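Local coordinates for TrwG component of type IV secretion system (PDB 4JF8), which probably helps assemble a bacterial type IV secretion system as a VirB8-family component, represented here by its NTF2-like domain, at residues A[46-51]-A[145-150]; A[54-59]-A[167-172]; A[66-71]-A[81-86]. All coordinates share one frame; numbering follows the deposited sequence.

Contact 1: residues A[46-51]-A[145-150]; sequences RYWLNQ and YTYVGA. With EDO (1,2-ethanediol), chain D.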
loop_
_atom_site.group_PDB
_atom_site.type_symbol
_atom_site.label_atom_id
_atom_site.label_comp_id
_atom_site.label_asym_id
_atom_site.label_seq_id
_atom_site.Cartn_x
_atom_site.Cartn_y
_atom_site.Cartn_z
ATOM N N ARG A 46 -13.485 4.827 -3.024
ATOM C CA ARG A 46 -12.964 5.268 -1.724
ATOM C C ARG A 46 -11.608 4.636 -1.422
ATOM O O ARG A 46 -10.733 5.298 -0.887
ATOM C CB ARG A 46 -13.947 4.980 -0.587
ATOM C CG ARG A 46 -15.127 5.941 -0.541
ATOM C CD ARG A 46 -16.032 5.637 0.628
ATOM N NE ARG A 46 -16.912 6.771 0.889
ATOM C CZ ARG A 46 -18.087 6.715 1.507
ATOM N NH1 ARG A 46 -18.585 5.562 1.945
ATOM N NH2 ARG A 46 -18.775 7.834 1.667
ATOM N N TYR A 47 -11.426 3.362 -1.778
ATOM C CA TYR A 47 -10.131 2.701 -1.582
ATOM C C TYR A 47 -9.029 3.484 -2.292
ATOM O O TYR A 47 -7.991 3.806 -1.679
ATOM C CB TYR A 47 -10.179 1.265 -2.095
ATOM C CG TYR A 47 -8.838 0.577 -2.076
ATOM C CD1 TYR A 47 -8.344 0.027 -0.909
ATOM C CD2 TYR A 47 -8.022 0.538 -3.214
ATOM C CE1 TYR A 47 -7.102 -0.593 -0.870
ATOM C CE2 TYR A 47 -6.774 -0.073 -3.186
ATOM C CZ TYR A 47 -6.319 -0.620 -2.004
ATOM O OH TYR A 47 -5.079 -1.222 -1.942
ATOM N N TRP A 48 -9.227 3.787 -3.568
ATOM C CA TRP A 48 -8.205 4.490 -4.347
ATOM C C TRP A 48 -7.993 5.935 -3.908
ATOM O O TRP A 48 -6.853 6.400 -3.816
ATOM C CB TRP A 48 -8.468 4.383 -5.857
ATOM C CG TRP A 48 -8.227 2.982 -6.311
ATOM C CD1 TRP A 48 -9.172 2.061 -6.672
ATOM C CD2 TRP A 48 -6.964 2.315 -6.380
ATOM N NE1 TRP A 48 -8.567 0.864 -6.956
ATOM C CE2 TRP A 48 -7.213 0.985 -6.775
ATOM C CE3 TRP A 48 -5.646 2.704 -6.111
ATOM C CZ2 TRP A 48 -6.173 0.051 -6.917
ATOM C CZ3 TRP A 48 -4.639 1.781 -6.277
ATOM C CH2 TRP A 48 -4.907 0.478 -6.670
ATOM N N LEU A 49 -9.082 6.634 -3.602
ATOM C CA LEU A 49 -8.985 8.004 -3.117
ATOM C C LEU A 49 -8.249 8.074 -1.793
ATOM O O LEU A 49 -7.444 8.980 -1.574
ATOM C CB LEU A 49 -10.380 8.612 -2.983
ATOM C CG LEU A 49 -11.075 8.854 -4.339
ATOM C CD1 LEU A 49 -12.587 8.992 -4.153
ATOM C CD2 LEU A 49 -10.494 10.042 -5.103
ATOM N N ASN A 50 -8.561 7.145 -0.902
ATOM C CA ASN A 50 -7.873 7.063 0.377
ATOM C C ASN A 50 -6.377 6.803 0.178
ATOM O O ASN A 50 -5.522 7.463 0.789
ATOM C CB ASN A 50 -8.518 5.958 1.221
ATOM C CG ASN A 50 -7.958 5.871 2.611
ATOM O OD1 ASN A 50 -8.057 6.831 3.380
ATOM N ND2 ASN A 50 -7.418 4.706 2.976
ATOM N N GLN A 51 -6.057 5.822 -0.661
ATOM C CA GLN A 51 -4.657 5.514 -0.916
ATOM C C GLN A 51 -3.961 6.757 -1.458
ATOM O O GLN A 51 -2.828 7.075 -1.075
ATOM C CB GLN A 51 -4.553 4.393 -1.940
ATOM C CG GLN A 51 -3.114 3.993 -2.208
ATOM C CD GLN A 51 -2.954 2.776 -3.108
ATOM O OE1 GLN A 51 -2.323 2.840 -4.161
ATOM N NE2 GLN A 51 -3.539 1.675 -2.704
ATOM N N TYR A 145 -10.964 12.408 -10.798
ATOM C CA TYR A 145 -10.353 11.094 -11.047
ATOM C C TYR A 145 -11.094 10.350 -12.127
ATOM O O TYR A 145 -12.237 10.674 -12.454
ATOM C CB TYR A 145 -10.256 10.265 -9.763
ATOM C CG TYR A 145 -11.581 9.824 -9.194
ATOM C CD1 TYR A 145 -12.113 8.584 -9.476
ATOM C CD2 TYR A 145 -12.309 10.666 -8.351
ATOM C CE1 TYR A 145 -13.329 8.169 -8.939
ATOM C CE2 TYR A 145 -13.523 10.274 -7.816
ATOM C CZ TYR A 145 -14.025 9.017 -8.096
ATOM O OH TYR A 145 -15.228 8.609 -7.548
ATOM N N THR A 146 -10.438 9.341 -12.676
ATOM C CA THR A 146 -10.992 8.496 -13.716
ATOM C C THR A 146 -10.252 7.165 -13.649
ATOM O O THR A 146 -9.264 7.020 -12.928
ATOM C CB THR A 146 -10.820 9.149 -15.109
ATOM O OG1 THR A 146 -11.628 8.450 -16.061
ATOM C CG2 THR A 146 -9.361 9.166 -15.547
ATOM N N TYR A 147 -10.737 6.207 -14.413
ATOM C CA TYR A 147 -10.054 4.920 -14.582
ATOM C C TYR A 147 -9.810 4.726 -16.066
ATOM O O TYR A 147 -10.768 4.713 -16.847
ATOM C CB TYR A 147 -10.889 3.766 -14.039
ATOM C CG TYR A 147 -11.162 3.806 -12.549
ATOM C CD1 TYR A 147 -12.244 4.511 -12.027
ATOM C CD2 TYR A 147 -10.351 3.109 -11.670
ATOM C CE1 TYR A 147 -12.504 4.516 -10.677
ATOM C CE2 TYR A 147 -10.601 3.100 -10.313
ATOM C CZ TYR A 147 -11.678 3.802 -9.821
ATOM O OH TYR A 147 -11.947 3.740 -8.466
ATOM N N VAL A 148 -8.551 4.569 -16.438
ATOM C CA VAL A 148 -8.155 4.518 -17.848
ATOM C C VAL A 148 -7.931 3.096 -18.355
ATOM O O VAL A 148 -7.653 2.922 -19.538
ATOM C CB VAL A 148 -6.925 5.405 -18.139
ATOM C CG1 VAL A 148 -7.191 6.839 -17.674
ATOM C CG2 VAL A 148 -5.643 4.853 -17.542
ATOM N N GLY A 149 -8.080 2.092 -17.504
ATOM C CA GLY A 149 -7.809 0.701 -17.907
ATOM C C GLY A 149 -6.457 0.200 -17.473
ATOM O O GLY A 149 -5.611 0.947 -16.985
ATOM N N ALA A 150 -6.243 -1.099 -17.640
ATOM C CA ALA A 150 -5.025 -1.733 -17.174
ATOM C C ALA A 150 -3.802 -1.114 -17.825
ATOM O O ALA A 150 -3.765 -0.962 -19.046
ATOM C CB ALA A 150 -5.078 -3.220 -17.493
HETATM C C1 EDO D . -8.110 -3.301 -6.235
HETATM O O1 EDO D . -8.888 -4.438 -6.630
HETATM C C2 EDO D . -9.058 -2.272 -5.650
HETATM O O2 EDO D . -9.820 -1.743 -6.743
#
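The buried seam between helix 42-57 and the curved antiparallel sheet of this NTF2-like domain is exemplified by Leu49 and Trp48 of 46-51 meeting two tyrosines of 145-150, at the end of strand 137-147. Leu49 comes down over one face of the Tyr145 ring and crosses that side chain at about a right angle. Its two methyls divide the work: CD2 lies 3.8 Å from Tyr145 CD2, while CD1 sits 4.0 Å from Tyr145 CE2. The ring reaches this place because Tyr145 CG stands between the backbone N and the carbonyl carbon (chi1 68°). Trp48 meets Tyr147 differently. The pyrrole carbon Trp48 CD1 arrives near the plane of the Tyr147 ring, at its edge, 4.0 Å from CE2 of that residue, and the phenol oxygen Tyr147 OH is 3.7 Å from the same CD1. Neither phenol bonds across the contact; both hydroxyls are held by the carboxylate of Asp45, one oxygen each, so a single helix residue satisfies two buried tyrosines. The adjoining N-H of the indole points to the dimer interface: Trp48 NE1 donates to O2 of an ethanediol, probably from the crystallisation liquor, 2.9 Å away at an N-H...O angle of 148°. This molecule also bonds Trp48 of the second subunit, while Tyr47 OH pairs with its counterpart there. Phe164 adds an aromatic neighbour for both Trp48 and Tyr147. A helix packed by apolar side chains against a curved sheet is the arrangement found in NTF2-like domains.

Contact 2: residues A[54-59]-A[167-172]; sequences LNRETY and TSYRTD. With EDO (1,2-ethanediol), chain C.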
loop_
_atom_site.group_PDB
_atom_site.type_symbol
_atom_site.label_atom_id
_atom_site.label_comp_id
_atom_site.label_asym_id
_atom_site.label_seq_id
_atom_site.Cartn_x
_atom_site.Cartn_y
_atom_site.Cartn_z
ATOM N N LEU A 54 -3.529 9.539 1.388
ATOM C CA LEU A 54 -2.552 9.114 2.389
ATOM C C LEU A 54 -1.150 9.150 1.803
ATOM O O LEU A 54 -0.198 9.577 2.471
ATOM C CB LEU A 54 -2.864 7.710 2.912
ATOM C CG LEU A 54 -4.087 7.613 3.831
ATOM C CD1 LEU A 54 -4.325 6.164 4.216
ATOM C CD2 LEU A 54 -3.894 8.474 5.078
ATOM N N ASN A 55 -0.972 8.670 0.585
ATOM C CA ASN A 55 0.382 8.603 0.027
ATOM C C ASN A 55 0.909 9.965 -0.393
ATOM O O ASN A 55 2.113 10.197 -0.304
ATOM C CB ASN A 55 0.468 7.587 -1.107
ATOM C CG ASN A 55 0.579 6.183 -0.593
ATOM O OD1 ASN A 55 1.680 5.710 -0.305
ATOM N ND2 ASN A 55 -0.531 5.492 -0.485
ATOM N N ARG A 56 0.034 10.865 -0.796
ATOM C CA ARG A 56 0.470 12.177 -1.276
ATOM C C ARG A 56 0.743 13.147 -0.134
ATOM O O ARG A 56 1.701 13.920 -0.187
ATOM C CB ARG A 56 -0.565 12.767 -2.238
ATOM C CG ARG A 56 -0.153 14.142 -2.740
ATOM C CD ARG A 56 -0.878 14.587 -3.965
ATOM N NE ARG A 56 -0.576 15.976 -4.312
ATOM C CZ ARG A 56 -0.778 16.532 -5.499
ATOM N NH1 ARG A 56 -1.211 15.819 -6.536
ATOM N NH2 ARG A 56 -0.509 17.823 -5.671
ATOM N N GLU A 57 -0.104 13.109 0.885
ATOM C CA GLU A 57 -0.034 14.106 1.951
ATOM C C GLU A 57 0.867 13.685 3.113
ATOM O O GLU A 57 1.361 14.522 3.854
ATOM C CB GLU A 57 -1.445 14.441 2.473
ATOM C CG GLU A 57 -2.379 15.059 1.439
ATOM C CD GLU A 57 -1.897 16.390 0.899
ATOM O OE1 GLU A 57 -1.178 17.130 1.615
ATOM O OE2 GLU A 57 -2.247 16.702 -0.255
ATOM N N THR A 58 1.076 12.394 3.299
ATOM C CA THR A 58 1.984 11.922 4.350
ATOM C C THR A 58 3.403 12.319 4.052
ATOM O O THR A 58 3.838 12.196 2.898
ATOM C CB THR A 58 1.931 10.385 4.473
ATOM O OG1 THR A 58 0.638 9.988 4.942
ATOM C CG2 THR A 58 3.005 9.857 5.413
ATOM N N TYR A 59 4.119 12.818 5.057
ATOM C CA TYR A 59 5.568 12.957 4.935
ATOM C C TYR A 59 6.199 12.099 5.997
ATOM O O TYR A 59 6.037 12.354 7.189
ATOM C CB TYR A 59 6.070 14.421 5.066
ATOM C CG TYR A 59 7.550 14.438 4.830
ATOM C CD1 TYR A 59 8.067 14.498 3.557
ATOM C CD2 TYR A 59 8.443 14.321 5.897
ATOM C CE1 TYR A 59 9.420 14.455 3.328
ATOM C CE2 TYR A 59 9.809 14.267 5.680
ATOM C CZ TYR A 59 10.289 14.347 4.392
ATOM O OH TYR A 59 11.648 14.277 4.132
ATOM N N THR A 167 -6.887 13.190 -12.006
ATOM C CA THR A 167 -6.805 14.134 -13.123
ATOM C C THR A 167 -6.731 15.578 -12.653
ATOM O O THR A 167 -6.332 16.456 -13.418
ATOM C CB THR A 167 -8.020 13.982 -14.050
ATOM O OG1 THR A 167 -9.209 14.223 -13.280
ATOM C CG2 THR A 167 -8.043 12.583 -14.665
ATOM N N SER A 168 -7.122 15.821 -11.405
ATOM C CA SER A 168 -6.973 17.135 -10.770
ATOM C C SER A 168 -6.925 16.943 -9.271
ATOM O O SER A 168 -7.593 16.074 -8.741
ATOM C CB SER A 168 -8.096 18.100 -11.182
ATOM O OG SER A 168 -9.342 17.698 -10.704
ATOM N N TYR A 169 -6.144 17.766 -8.589
ATOM C CA TYR A 169 -6.008 17.646 -7.146
ATOM C C TYR A 169 -5.633 18.988 -6.560
ATOM O O TYR A 169 -4.614 19.556 -6.925
ATOM C CB TYR A 169 -4.945 16.607 -6.804
ATOM C CG TYR A 169 -4.792 16.339 -5.336
ATOM C CD1 TYR A 169 -5.510 15.318 -4.730
ATOM C CD2 TYR A 169 -3.912 17.064 -4.542
ATOM C CE1 TYR A 169 -5.361 15.035 -3.392
ATOM C CE2 TYR A 169 -3.761 16.787 -3.210
ATOM C CZ TYR A 169 -4.488 15.765 -2.633
ATOM O OH TYR A 169 -4.361 15.445 -1.298
ATOM N N ARG A 170 -6.429 19.439 -5.610
ATOM C CA ARG A 170 -6.081 20.593 -4.798
ATOM C C ARG A 170 -6.479 20.332 -3.368
ATOM O O ARG A 170 -7.368 19.509 -3.098
ATOM C CB ARG A 170 -6.772 21.872 -5.296
ATOM C CG ARG A 170 -8.283 21.810 -5.287
ATOM C CD ARG A 170 -8.929 23.122 -5.740
ATOM N NE ARG A 170 -8.562 24.236 -4.872
ATOM C CZ ARG A 170 -7.948 25.365 -5.235
ATOM N NH1 ARG A 170 -7.661 25.651 -6.501
ATOM N NH2 ARG A 170 -7.658 26.242 -4.289
ATOM N N THR A 171 -5.825 21.038 -2.441
ATOM C CA THR A 171 -6.204 21.024 -1.020
ATOM C C THR A 171 -6.464 22.448 -0.564
ATOM O O THR A 171 -5.879 23.399 -1.087
ATOM C CB THR A 171 -5.128 20.373 -0.137
ATOM O OG1 THR A 171 -3.899 21.069 -0.324
ATOM C CG2 THR A 171 -4.945 18.929 -0.495
ATOM N N ASP A 172 -7.410 22.573 0.367
ATOM C CA ASP A 172 -7.791 23.866 0.931
ATOM C C ASP A 172 -8.142 23.671 2.400
ATOM O O ASP A 172 -8.542 22.592 2.808
ATOM C CB ASP A 172 -9.023 24.383 0.204
ATOM C CG ASP A 172 -8.760 24.683 -1.265
ATOM O OD1 ASP A 172 -8.198 25.749 -1.597
ATOM O OD2 ASP A 172 -9.081 23.829 -2.132
HETATM C C1 EDO C . 4.860 12.282 0.361
HETATM O O1 EDO C . 4.383 13.620 0.141
HETATM C C2 EDO C . 5.318 11.667 -0.932
HETATM O O2 EDO C . 4.171 11.419 -1.691
HETATM O O HOH W 1 -2.092 18.508 -7.898
HETATM O O HOH W 2 -2.054 19.794 1.324
#
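Arg56 lays its guanidinium and the end of its aliphatic chain over the ring of Tyr169, the two side chains sliding past each other in opposite directions. With CG anti to the backbone N (chi1 179°) and the chain extended as far as NE, the arginine spans the gap from helix 42-57 to strand 164-173. Its CZ rests 3.3 Å from Tyr169 CD2, which lies over the centre of the guanidinium, and the two planes are 28° apart. Nearer the helix, Arg56 CD makes a CH-pi contact, 4.0 Å from the centroid of the Tyr169 ring and toward its rim. The outer end of the arginine is tethered twice: NH1 bonds Tyr52 OH, and NH2 donates a hydrogen bond to a water that in turn donates to Tyr169 O.

Glu57 takes the edge of the same ring. Tyr169 OH donates to Glu57 OE2 at 2.7 Å, meeting that oxygen on its anti side, 17° out of the carboxylate plane. Carboxylate and ring are nearly coplanar, and OE2 also comes within 3.3 Å of Tyr169 CE2. The bend at chi2 of Glu57 turns its carboxylate to the phenol. A second water joins its OE1 to Thr171 OG1, and Thr171 CG2 packs 3.5 Å from Glu57 OE2. Tyr169 is therefore covered on one face by Arg56 and bonded at its hydroxyl by Glu57. Consecutive residues at the end of a helix holding one sheet tyrosine in this way join the long helix to the edge strand of the NTF2-like fold.

Contact 3: residues A[66-71]-A[81-86]; sequences LNYDTT and QEFYKI. With EDO (1,2-ethanediol), chain B.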
loop_
_atom_site.group_PDB
_atom_site.type_symbol
_atom_site.label_atom_id
_atom_site.label_comp_id
_atom_site.label_asym_id
_atom_site.label_seq_id
_atom_site.Cartn_x
_atom_site.Cartn_y
_atom_site.Cartn_z
ATOM N N LEU A 66 8.060 4.837 -1.184
ATOM C CA LEU A 66 6.769 4.232 -1.517
ATOM C C LEU A 66 5.676 5.263 -1.679
ATOM O O LEU A 66 4.870 5.169 -2.619
ATOM C CB LEU A 66 6.363 3.253 -0.434
ATOM C CG LEU A 66 7.222 1.998 -0.374
ATOM C CD1 LEU A 66 6.971 1.308 0.946
ATOM C CD2 LEU A 66 6.916 1.062 -1.532
ATOM N N ASN A 67 5.594 6.222 -0.756
ATOM C CA ASN A 67 4.548 7.244 -0.828
ATOM C C ASN A 67 4.670 8.059 -2.118
ATOM O O ASN A 67 3.662 8.295 -2.803
ATOM C CB ASN A 67 4.661 8.201 0.371
ATOM C CG ASN A 67 4.409 7.542 1.729
ATOM O OD1 ASN A 67 5.007 7.963 2.714
ATOM N ND2 ASN A 67 3.546 6.555 1.792
ATOM N N TYR A 68 5.879 8.518 -2.437
ATOM C CA TYR A 68 6.153 9.326 -3.618
ATOM C C TYR A 68 5.847 8.532 -4.895
ATOM O O TYR A 68 5.173 9.006 -5.808
ATOM C CB TYR A 68 7.603 9.798 -3.580
ATOM C CG TYR A 68 8.040 10.658 -4.725
ATOM C CD1 TYR A 68 8.065 12.043 -4.613
ATOM C CD2 TYR A 68 8.486 10.087 -5.913
ATOM C CE1 TYR A 68 8.505 12.828 -5.658
ATOM C CE2 TYR A 68 8.935 10.879 -6.964
ATOM C CZ TYR A 68 8.933 12.239 -6.819
ATOM O OH TYR A 68 9.408 13.027 -7.847
ATOM N N ASP A 69 6.357 7.308 -4.964
ATOM C CA ASP A 69 6.138 6.509 -6.162
ATOM C C ASP A 69 4.677 6.173 -6.366
ATOM O O ASP A 69 4.198 6.139 -7.491
ATOM C CB ASP A 69 6.988 5.236 -6.128
ATOM C CG ASP A 69 8.476 5.508 -6.295
ATOM O OD1 ASP A 69 8.860 6.573 -6.818
ATOM O OD2 ASP A 69 9.278 4.624 -5.937
ATOM N N THR A 70 3.960 5.882 -5.284
ATOM C CA THR A 70 2.536 5.579 -5.399
ATOM C C THR A 70 1.784 6.806 -5.905
ATOM O O THR A 70 0.949 6.719 -6.815
ATOM C CB THR A 70 1.962 5.125 -4.047
ATOM O OG1 THR A 70 2.596 3.917 -3.622
ATOM C CG2 THR A 70 0.483 4.913 -4.109
ATOM N N THR A 71 2.078 7.961 -5.309
ATOM C CA THR A 71 1.423 9.183 -5.759
ATOM C C THR A 71 1.667 9.418 -7.256
ATOM O O THR A 71 0.728 9.709 -8.015
ATOM C CB THR A 71 1.891 10.398 -4.958
ATOM O OG1 THR A 71 1.619 10.182 -3.578
ATOM C CG2 THR A 71 1.159 11.640 -5.393
ATOM N N GLN A 81 3.361 16.470 -12.633
ATOM C CA GLN A 81 4.216 17.661 -12.664
ATOM C C GLN A 81 3.931 18.594 -11.491
ATOM O O GLN A 81 4.853 19.146 -10.906
ATOM C CB GLN A 81 4.089 18.398 -13.998
ATOM C CG GLN A 81 4.687 17.623 -15.178
ATOM C CD GLN A 81 6.186 17.500 -15.040
ATOM O OE1 GLN A 81 6.893 18.519 -14.892
ATOM N NE2 GLN A 81 6.685 16.282 -15.042
ATOM N N GLU A 82 2.654 18.733 -11.125
ATOM C CA GLU A 82 2.268 19.551 -9.966
ATOM C C GLU A 82 2.840 18.961 -8.673
ATOM O O GLU A 82 3.423 19.682 -7.863
ATOM C CB GLU A 82 0.758 19.662 -9.901
ATOM C CG GLU A 82 0.175 20.477 -11.036
ATOM C CD GLU A 82 -1.328 20.420 -11.115
ATOM O OE1 GLU A 82 -1.948 19.597 -10.421
ATOM O OE2 GLU A 82 -1.903 21.204 -11.914
ATOM N N PHE A 83 2.716 17.656 -8.507
ATOM C CA PHE A 83 3.174 16.965 -7.305
ATOM C C PHE A 83 4.703 17.018 -7.189
ATOM O O PHE A 83 5.255 17.285 -6.122
ATOM C CB PHE A 83 2.695 15.513 -7.337
ATOM C CG PHE A 83 3.325 14.661 -6.296
ATOM C CD1 PHE A 83 3.062 14.864 -4.949
ATOM C CD2 PHE A 83 4.172 13.626 -6.664
ATOM C CE1 PHE A 83 3.663 14.072 -3.998
ATOM C CE2 PHE A 83 4.764 12.823 -5.713
ATOM C CZ PHE A 83 4.523 13.046 -4.383
ATOM N N TYR A 84 5.398 16.815 -8.303
ATOM C CA TYR A 84 6.854 16.756 -8.289
ATOM C C TYR A 84 7.436 18.058 -7.793
ATOM O O TYR A 84 8.501 18.056 -7.157
ATOM C CB TYR A 84 7.425 16.459 -9.676
ATOM C CG TYR A 84 7.147 15.080 -10.240
ATOM C CD1 TYR A 84 6.863 13.989 -9.419
ATOM C CD2 TYR A 84 7.217 14.851 -11.615
ATOM C CE1 TYR A 84 6.656 12.735 -9.952
ATOM C CE2 TYR A 84 7.006 13.607 -12.142
ATOM C CZ TYR A 84 6.711 12.547 -11.311
ATOM O OH TYR A 84 6.477 11.295 -11.872
ATOM N N LYS A 85 6.770 19.173 -8.054
ATOM C CA LYS A 85 7.306 20.473 -7.633
ATOM C C LYS A 85 7.430 20.582 -6.116
ATOM O O LYS A 85 8.306 21.293 -5.624
ATOM C CB LYS A 85 6.460 21.617 -8.183
ATOM C CG LYS A 85 6.593 21.778 -9.682
ATOM C CD LYS A 85 5.857 23.003 -10.185
ATOM C CE LYS A 85 5.775 23.030 -11.701
ATOM N NZ LYS A 85 6.961 22.478 -12.425
ATOM N N ILE A 86 6.601 19.858 -5.367
ATOM C CA ILE A 86 6.723 19.835 -3.903
ATOM C C ILE A 86 8.117 19.355 -3.480
ATOM O O ILE A 86 8.620 19.745 -2.428
ATOM C CB ILE A 86 5.630 18.926 -3.279
ATOM C CG1 ILE A 86 4.234 19.499 -3.570
ATOM C CG2 ILE A 86 5.830 18.750 -1.778
ATOM C CD1 ILE A 86 3.094 18.593 -3.189
HETATM C C1 EDO B . 1.089 6.215 4.328
HETATM O O1 EDO B . 2.381 5.594 4.286
HETATM C C2 EDO B . 0.125 5.335 3.550
HETATM O O2 EDO B . -0.207 4.169 4.318
HETATM O O HOH W 3 10.304 15.705 -7.629
#
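Phe83 is the first residue of 81-86 to meet 66-71, and it does so with its face to Thr71 and its outer carbons to Tyr68. Its CG stands anti to the backbone N (chi1 169°), which sends the ring across to Thr71. The methyl Thr71 CG2 sits almost exactly above the ring centre, 3.5 Å from the centroid of Phe83 and only 2° off the normal, a well-centred CH-pi contact. Thr71 can present the methyl because its OG1 turns back to its own helix, donating to Asn67 O at 2.9 Å. Farther out, Phe83 CE2 lies over one face of the Tyr68 ring, 3.6 Å from Tyr68 CD1, with the planes inclined at 45°.

Tyr84 follows and meets the hydroxyl end of the same tyrosine. Its CD1 comes within 3.1 Å of Tyr68 OH, a close approach of a ring carbon to the phenol oxygen. These two rings are near parallel, yet slid so far that they barely overlap. A water bonded to Tyr68 OH also donates to Tyr84 O, 3.0 Å away, linking the two helices through solvent. The short helical segments run nearly antiparallel, their axes 11.2 Å apart at the nearest point. With no direct hydrogen bond between them, the chemistry implies that this pair is held by aromatic and methyl packing, with a water serving the phenol.

Helix 42-57 serves both contact 1 and contact 2, meeting neighbouring strands of one sheet, and the chemistry shifts along its length. In 46-51 with 145-150 every touching residue is buried, the packing is apolar and the second subunit lies close by; in 54-59 with 167-172 the site is partly buried, and charge, a direct hydrogen bond and waters take over. Contact 3 joins the next two helices instead and relies on aromatic rings, also at a partly buried place. It is tied to contact 2 by a probable hydrogen bond from Asn67 ND2 to Asn55 OD1, and Thr71 packs against Asn55 and Arg56. Gln51 and Thr70 likewise bring contacts 1 and 3 together.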